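Side-chain contacts in Pap fimbrial major pilin protein (Escherichia coli, PDB 2UY6), which polymerises into the thick, right-handed helical rod of the pilus, with which the bacterium colonises the epithelium of specific host organs: residues Ile33-Leu38 with Gly150-Val155; Asn87-Glu92 with Lys139-Gly144; Ala121-Leu124 with Val130-Tyr133. The protein carries 2 engineered substitutions. All coordinates share one frame; numbering follows the deposited sequence.

Overall arrangement
From the N terminus, the chain passes through strands 11-18 and 23-25 and reaches contact 1, where residues 33-38 meet 150-155, joining strand 32-34 to strand 153-162 and closing a loop of 111 residues. Contact 2 is nested within this span and joins the loops after strands 77-86 and 130-139, through 87-92 and 139-144. Nested in turn inside contact 2, contact 3 closes a short loop of five residues, laying 121-124, after strand 117-118, on strand 130-139. The centres of contacts 1 and 2 are about 18 Å apart, and both lie across the chain's centre from contact 3. Strand 130-139 runs between the two sides.

Contact 1: residues Ile33-Leu38 with Gly150-Val155; sequences IDFGQL and GAFSAV
Phe35 and Leu38 pack against Phe152, which forms the other side of this small, largely apolar contact. The first segment leaves strand 32-34 at Asp34, whose carboxylate turns back onto its own chain. Its OD1 accepts a hydrogen bond from the backbone N of Gly36 at 3.2 Å, from well above the carboxylate plane, and so closes an Asx turn. Phe35 sits within this turn with its CB directed toward the second segment. With CG beside the backbone N (chi1 -63°), the ring comes up to the outer end of the Phe152 ring: CD1 of Phe35 lies 3.8 Å from CE1 of Phe152, near the plane of that ring and at its edge. The two rings meet obliquely, planes at 48° and centroids 5.8 Å apart. CB and CG of Phe35 also approach CZ of Phe152. Gly36 continues the turn with a positive phi, and the chain then brings Leu38 alongside the same ring, its CD1 4.3 Å from CE2 of Phe152. Phe152 reaches both partners because its CG stands between the backbone N and the carbonyl carbon (chi1 65°).

Val137 of strand 130-139 touches all three side chains, while Ile103 and Leu101 of strand 101-106 add to the cover of Phe35 and Phe152 respectively. Ile33, Asp34 and Ser153 to Val155 pair antiparallel with a strand of another protein chain, consistent with the donor-strand complementation by which a chaperone completes the open immunoglobulin-like fold of a pilin. Between the two segments the contact is apolar, resting on van der Waals packing and exclusion of water: two buried phenyl rings and a leucine join the end of strand 32-34 to the start of strand 153-162, the two edges between which the strand of the other protein chain pairs.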
loop_
_atom_site.group_PDB
_atom_site.type_symbol
_atom_site.label_atom_id
_atom_site.label_comp_id
_atom_site.label_asym_id
_atom_site.label_seq_id
_atom_site.Cartn_x
_atom_site.Cartn_y
_atom_site.Cartn_z
ATOM N N ILE B 33 26.676 5.033 0.154
ATOM C CA ILE B 33 27.365 6.258 -0.206
ATOM C C ILE B 33 28.800 6.019 0.236
ATOM O O ILE B 33 29.052 5.508 1.331
ATOM C CB ILE B 33 26.787 7.511 0.482
ATOM C CG1 ILE B 33 26.709 7.304 1.990
ATOM C CG2 ILE B 33 25.442 7.853 -0.128
ATOM C CD1 ILE B 33 26.292 8.558 2.734
ATOM N N ASP B 34 29.733 6.364 -0.639
ATOM C CA ASP B 34 31.152 6.170 -0.402
ATOM C C ASP B 34 31.778 7.464 0.102
ATOM O O ASP B 34 31.584 8.522 -0.487
ATOM C CB ASP B 34 31.777 5.714 -1.724
ATOM C CG ASP B 34 33.274 5.599 -1.666
ATOM O OD1 ASP B 34 33.811 5.064 -0.675
ATOM O OD2 ASP B 34 33.917 6.034 -2.641
ATOM N N PHE B 35 32.510 7.394 1.208
ATOM C CA PHE B 35 33.151 8.591 1.742
ATOM C C PHE B 35 34.538 8.790 1.154
ATOM O O PHE B 35 35.222 9.753 1.485
ATOM C CB PHE B 35 33.263 8.518 3.262
ATOM C CG PHE B 35 31.943 8.462 3.959
ATOM C CD1 PHE B 35 31.308 7.244 4.180
ATOM C CD2 PHE B 35 31.319 9.629 4.383
ATOM C CE1 PHE B 35 30.065 7.192 4.818
ATOM C CE2 PHE B 35 30.077 9.589 5.022
ATOM C CZ PHE B 35 29.450 8.368 5.240
ATOM N N GLY B 36 34.947 7.878 0.276
ATOM C CA GLY B 36 36.258 7.973 -0.338
ATOM C C GLY B 36 37.335 7.766 0.705
ATOM O O GLY B 36 37.064 7.234 1.781
ATOM N N GLN B 37 38.558 8.179 0.400
ATOM C CA GLN B 37 39.644 8.026 1.359
ATOM C C GLN B 37 39.707 9.214 2.310
ATOM O O GLN B 37 39.367 10.336 1.942
ATOM C CB GLN B 37 40.978 7.847 0.630
ATOM C CG GLN B 37 41.037 6.570 -0.202
ATOM C CD GLN B 37 40.421 5.367 0.516
ATOM O OE1 GLN B 37 40.891 4.945 1.582
ATOM N NE2 GLN B 37 39.353 4.816 -0.071
ATOM N N LEU B 38 40.127 8.955 3.541
ATOM C CA LEU B 38 40.229 10.001 4.548
ATOM C C LEU B 38 41.542 9.896 5.325
ATOM O O LEU B 38 42.051 8.798 5.551
ATOM C CB LEU B 38 39.060 9.901 5.522
ATOM C CG LEU B 38 37.660 10.117 4.959
ATOM C CD1 LEU B 38 36.651 9.758 6.037
ATOM C CD2 LEU B 38 37.487 11.565 4.505
ATOM N N GLY B 150 42.692 1.941 8.079
ATOM C CA GLY B 150 41.803 0.840 7.753
ATOM C C GLY B 150 40.426 1.264 7.265
ATOM O O GLY B 150 39.900 2.308 7.669
ATOM N N ALA B 151 39.840 0.448 6.392
ATOM C CA ALA B 151 38.516 0.721 5.843
ATOM C C ALA B 151 37.410 0.465 6.870
ATOM O O ALA B 151 37.487 -0.470 7.668
ATOM C CB ALA B 151 38.278 -0.134 4.596
ATOM N N PHE B 152 36.386 1.313 6.842
ATOM C CA PHE B 152 35.251 1.194 7.751
ATOM C C PHE B 152 33.981 1.034 6.919
ATOM O O PHE B 152 34.002 1.206 5.694
ATOM C CB PHE B 152 35.141 2.447 8.630
ATOM C CG PHE B 152 34.819 3.700 7.860
ATOM C CD1 PHE B 152 33.507 4.005 7.515
ATOM C CD2 PHE B 152 35.830 4.556 7.452
ATOM C CE1 PHE B 152 33.210 5.151 6.773
ATOM C CE2 PHE B 152 35.544 5.700 6.711
ATOM C CZ PHE B 152 34.233 5.999 6.370
ATOM N N SER B 153 32.882 0.703 7.589
ATOM C CA SER B 153 31.598 0.540 6.919
ATOM C C SER B 153 30.512 0.592 7.971
ATOM O O SER B 153 30.797 0.536 9.168
ATOM C CB SER B 153 31.531 -0.803 6.181
ATOM O OG SER B 153 31.582 -1.887 7.091
ATOM N N ALA B 154 29.269 0.706 7.524
ATOM C CA ALA B 154 28.135 0.740 8.437
ATOM C C ALA B 154 26.825 0.571 7.686
ATOM O O ALA B 154 26.749 0.803 6.473
ATOM C CB ALA B 154 28.120 2.054 9.220
ATOM N N VAL B 155 25.802 0.154 8.420
ATOM C CA VAL B 155 24.465 -0.031 7.863
ATOM C C VAL B 155 23.471 0.590 8.821
ATOM O O VAL B 155 23.528 0.354 10.024
ATOM C CB VAL B 155 24.080 -1.522 7.706
ATOM C CG1 VAL B 155 22.624 -1.632 7.218
ATOM C CG2 VAL B 155 25.016 -2.207 6.729
#

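Contact 2: residues Asn87-Glu92 with Lys139-Gly144; sequences NGHSDE and KSSAVG
Glu92 reaches across to Ser141 and grips it with both carboxylate oxygens. From CB, which points toward the second segment, CG leaves beside the backbone N and the chain then runs extended, carrying the carboxylate straight to residue 141. CD is already close, 3.2 Å from Ser141 OG. At the tip the work is divided. OE1 accepts a hydrogen bond from the backbone N of Ser141 at 3.1 Å through its syn lone pair, along a moderately bent line of 143°. OE2 accepts one from the hydroxyl, with Ser141 OG at 2.7 Å, again on the syn side but 33° out of the carboxylate plane. Two donors of one residue thus fix the rotation of the carboxylate. OE2 has a second partner in Lys138 NZ, a salt bridge that probably favours the ionised form of this buried acid.

His89 adds a CH-pi contact from the same turn. Its imidazole lies under Ser141, whose CB stands over the centre of one ring face, 3.6 Å from the centroid and only 14° off the normal. Ser141 is therefore held by the histidine ring at its CB and by the glutamate at its N and OG. On its own side the loop is braced by Ser140, whose OG accepts a hydrogen bond from the backbone N of Ala142 at 2.9 Å.

Both partners of Ser141 come from the ends of one tight turn, closed by the bond from Glu92 N to His89 O, and Val86 of strand 77-86 packs against Glu92, Ser140 and Ala142. Here a type I beta turn leading into strand 93-94 presents its first and last side chains to a loop shaped by an ST turn, joining two strand-connecting loops at one end of the pilin's beta-sandwich.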
loop_
_atom_site.group_PDB
_atom_site.type_symbol
_atom_site.label_atom_id
_atom_site.label_comp_id
_atom_site.label_asym_id
_atom_site.label_seq_id
_atom_site.Cartn_x
_atom_site.Cartn_y
_atom_site.Cartn_z
ATOM N N ASN B 87 28.282 4.474 22.436
ATOM C CA ASN B 87 27.772 4.566 23.799
ATOM C C ASN B 87 27.737 6.006 24.291
ATOM O O ASN B 87 28.759 6.688 24.324
ATOM C CB ASN B 87 28.627 3.719 24.743
ATOM C CG ASN B 87 27.995 3.560 26.117
ATOM O OD1 ASN B 87 27.049 2.789 26.295
ATOM N ND2 ASN B 87 28.509 4.299 27.096
ATOM N N GLY B 88 26.546 6.467 24.656
ATOM C CA GLY B 88 26.395 7.826 25.142
ATOM C C GLY B 88 26.216 8.875 24.057
ATOM O O GLY B 88 26.188 10.074 24.349
ATOM N N HIS B 89 26.090 8.440 22.807
ATOM C CA HIS B 89 25.919 9.374 21.692
ATOM C C HIS B 89 25.025 8.787 20.594
ATOM O O HIS B 89 25.501 8.316 19.556
ATOM C CB HIS B 89 27.295 9.746 21.137
ATOM C CG HIS B 89 28.207 10.347 22.162
ATOM N ND1 HIS B 89 28.149 11.677 22.523
ATOM C CD2 HIS B 89 29.162 9.786 22.943
ATOM C CE1 HIS B 89 29.028 11.908 23.481
ATOM N NE2 HIS B 89 29.655 10.777 23.755
ATOM N N SER B 90 23.720 8.833 20.839
ATOM C CA SER B 90 22.731 8.293 19.917
ATOM C C SER B 90 22.768 8.927 18.534
ATOM O O SER B 90 22.190 8.395 17.591
ATOM C CB SER B 90 21.335 8.450 20.515
ATOM O OG SER B 90 21.029 9.817 20.713
ATOM N N ASP B 91 23.445 10.061 18.407
ATOM C CA ASP B 91 23.527 10.723 17.114
ATOM C C ASP B 91 24.805 10.334 16.390
ATOM O O ASP B 91 25.125 10.885 15.339
ATOM C CB ASP B 91 23.450 12.242 17.286
ATOM C CG ASP B 91 24.696 12.830 17.922
ATOM O OD1 ASP B 91 25.283 12.188 18.819
ATOM O OD2 ASP B 91 25.074 13.953 17.526
ATOM N N GLU B 92 25.540 9.384 16.959
ATOM C CA GLU B 92 26.769 8.916 16.333
ATOM C C GLU B 92 26.622 7.446 15.983
ATOM O O GLU B 92 26.587 6.594 16.862
ATOM C CB GLU B 92 27.977 9.099 17.255
ATOM C CG GLU B 92 28.259 10.539 17.674
ATOM C CD GLU B 92 29.675 10.732 18.217
ATOM O OE1 GLU B 92 30.196 9.818 18.893
ATOM O OE2 GLU B 92 30.266 11.805 17.973
ATOM N N LYS B 139 35.973 11.150 14.178
ATOM C CA LYS B 139 36.486 10.335 15.264
ATOM C C LYS B 139 35.342 10.149 16.243
ATOM O O LYS B 139 34.561 11.068 16.476
ATOM C CB LYS B 139 37.663 11.029 15.955
ATOM C CG LYS B 139 38.317 10.174 17.035
ATOM C CD LYS B 139 39.585 10.809 17.590
ATOM C CE LYS B 139 39.289 12.096 18.336
ATOM N NZ LYS B 139 40.539 12.705 18.882
ATOM N N SER B 140 35.238 8.945 16.793
ATOM C CA SER B 140 34.195 8.603 17.746
ATOM C C SER B 140 34.292 9.470 18.986
ATOM O O SER B 140 35.374 9.923 19.340
ATOM C CB SER B 140 34.329 7.138 18.149
ATOM O OG SER B 140 33.527 6.857 19.273
ATOM N N SER B 141 33.162 9.706 19.644
ATOM C CA SER B 141 33.158 10.506 20.865
ATOM C C SER B 141 33.419 9.607 22.078
ATOM O O SER B 141 33.333 10.051 23.230
ATOM C CB SER B 141 31.819 11.235 21.038
ATOM O OG SER B 141 31.711 12.329 20.141
ATOM N N ALA B 142 33.729 8.340 21.814
ATOM C CA ALA B 142 34.017 7.395 22.886
ATOM C C ALA B 142 35.297 7.832 23.598
ATOM O O ALA B 142 36.297 8.174 22.957
ATOM C CB ALA B 142 34.182 5.992 22.319
ATOM N N VAL B 143 35.258 7.832 24.924
ATOM C CA VAL B 143 36.416 8.230 25.709
ATOM C C VAL B 143 37.642 7.454 25.246
ATOM O O VAL B 143 37.581 6.235 25.048
ATOM C CB VAL B 143 36.190 7.956 27.210
ATOM C CG1 VAL B 143 35.037 8.809 27.728
ATOM C CG2 VAL B 143 35.890 6.477 27.429
ATOM N N GLY B 144 38.746 8.170 25.054
ATOM C CA GLY B 144 39.983 7.536 24.634
ATOM C C GLY B 144 39.920 6.847 23.287
ATOM O O GLY B 144 40.560 5.814 23.072
#

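Contact 3: residues Ala121-Leu124 with Val130-Tyr133; sequences ANTL and VLHY
Thr123 and Leu124 lie against the start of strand 130-139, chiefly at Leu131. The apolar part is carried by two leucine tips: Leu124 CD1 and Leu131 CD2 approach to 3.8 Å. Leu124 reaches there with its CG turned beside its carbonyl carbon, chi1 -153° and chi2 64° together bringing CD1 to the strand backbone, 3.3 Å from Val130 O.

Mixed contacts come from Thr123, whose CB points toward the strand. Its OG1 rests close to Leu131 CD2, at 3.2 Å, and the two side chains cross at about a right angle. The hydroxyl of Tyr133 is a further neighbour, but 4.0 Å between Thr123 OG1 and Tyr133 OH is too long for a bond. Instead OG1 makes a weak hydrogen bond to Asp120 O, within its own loop.

Polar linkage between the two backbones runs through a water molecule. It donates to Thr123 O and accepts from His132 N; both distances are short, which makes its exact position doubtful.

The strand side is fixed by its neighbours. Leu131 and Tyr133 pair by backbone bonds with Ile56 and Leu54 of strand 52-59, and His132 binds Asp55 and Glu128 through its two ring nitrogens. Inside the sandwich, Leu79 of strand 77-86 touches Leu131 and Tyr133, and Phe81 meets the tyrosine ring edge-to-face, while Ile63 and Phe66 from a loop pack on Leu124. The 121-124 loop thus lies at the margin of the core between the two sheets.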
loop_
_atom_site.group_PDB
_atom_site.type_symbol
_atom_site.label_atom_id
_atom_site.label_comp_id
_atom_site.label_asym_id
_atom_site.label_seq_id
_atom_site.Cartn_x
_atom_site.Cartn_y
_atom_site.Cartn_z
ATOM N N ALA B 121 9.539 13.007 9.938
ATOM C CA ALA B 121 8.828 12.407 8.807
ATOM C C ALA B 121 7.953 13.433 8.086
ATOM O O ALA B 121 6.722 13.340 8.094
ATOM C CB ALA B 121 7.972 11.241 9.293
ATOM N N ASN B 122 8.604 14.411 7.463
ATOM C CA ASN B 122 7.924 15.474 6.729
ATOM C C ASN B 122 8.994 16.380 6.127
ATOM O O ASN B 122 8.742 17.540 5.802
ATOM C CB ASN B 122 7.023 16.272 7.667
ATOM N N THR B 123 10.194 15.826 5.988
ATOM C CA THR B 123 11.335 16.541 5.436
ATOM C C THR B 123 11.341 16.519 3.907
ATOM O O THR B 123 12.403 16.433 3.294
ATOM C CB THR B 123 12.660 15.919 5.945
ATOM O OG1 THR B 123 12.629 14.497 5.755
ATOM C CG2 THR B 123 12.858 16.212 7.420
ATOM N N LEU B 124 10.166 16.604 3.286
ATOM C CA LEU B 124 10.092 16.566 1.827
ATOM C C LEU B 124 9.850 17.948 1.232
ATOM O O LEU B 124 8.793 18.547 1.435
ATOM C CB LEU B 124 8.983 15.609 1.384
ATOM C CG LEU B 124 9.148 14.947 0.014
ATOM C CD1 LEU B 124 10.377 14.053 0.025
ATOM C CD2 LEU B 124 7.913 14.128 -0.317
ATOM N N VAL B 130 12.227 12.980 -2.858
ATOM C CA VAL B 130 13.500 12.572 -2.283
ATOM C C VAL B 130 13.717 13.262 -0.950
ATOM O O VAL B 130 13.577 14.486 -0.845
ATOM C CB VAL B 130 14.686 12.948 -3.207
ATOM C CG1 VAL B 130 16.012 12.548 -2.557
ATOM C CG2 VAL B 130 14.534 12.278 -4.559
ATOM N N LEU B 131 14.035 12.477 0.072
ATOM C CA LEU B 131 14.322 13.034 1.387
ATOM C C LEU B 131 15.827 13.296 1.331
ATOM O O LEU B 131 16.593 12.428 0.900
ATOM C CB LEU B 131 13.987 12.023 2.484
ATOM C CG LEU B 131 12.509 11.629 2.594
ATOM C CD1 LEU B 131 12.371 10.312 3.349
ATOM C CD2 LEU B 131 11.736 12.732 3.283
ATOM N N HIS B 132 16.246 14.490 1.740
ATOM C CA HIS B 132 17.661 14.860 1.691
ATOM C C HIS B 132 18.326 14.893 3.061
ATOM O O HIS B 132 17.805 15.493 3.998
ATOM C CB HIS B 132 17.827 16.242 1.040
ATOM C CG HIS B 132 17.160 16.378 -0.298
ATOM N ND1 HIS B 132 17.669 15.818 -1.451
ATOM C CD2 HIS B 132 16.040 17.045 -0.670
ATOM C CE1 HIS B 132 16.896 16.136 -2.475
ATOM N NE2 HIS B 132 15.899 16.880 -2.028
ATOM N N TYR B 133 19.479 14.238 3.160
ATOM C CA TYR B 133 20.271 14.204 4.389
ATOM C C TYR B 133 21.741 14.351 3.992
ATOM O O TYR B 133 22.089 14.263 2.813
ATOM C CB TYR B 133 20.136 12.865 5.128
ATOM C CG TYR B 133 18.755 12.491 5.616
ATOM C CD1 TYR B 133 17.855 11.806 4.792
ATOM C CD2 TYR B 133 18.350 12.807 6.909
ATOM C CE1 TYR B 133 16.585 11.447 5.252
ATOM C CE2 TYR B 133 17.089 12.455 7.375
ATOM C CZ TYR B 133 16.213 11.779 6.543
ATOM O OH TYR B 133 14.967 11.455 7.015
HETATM O O HOH W 1 14.752 16.528 2.307
#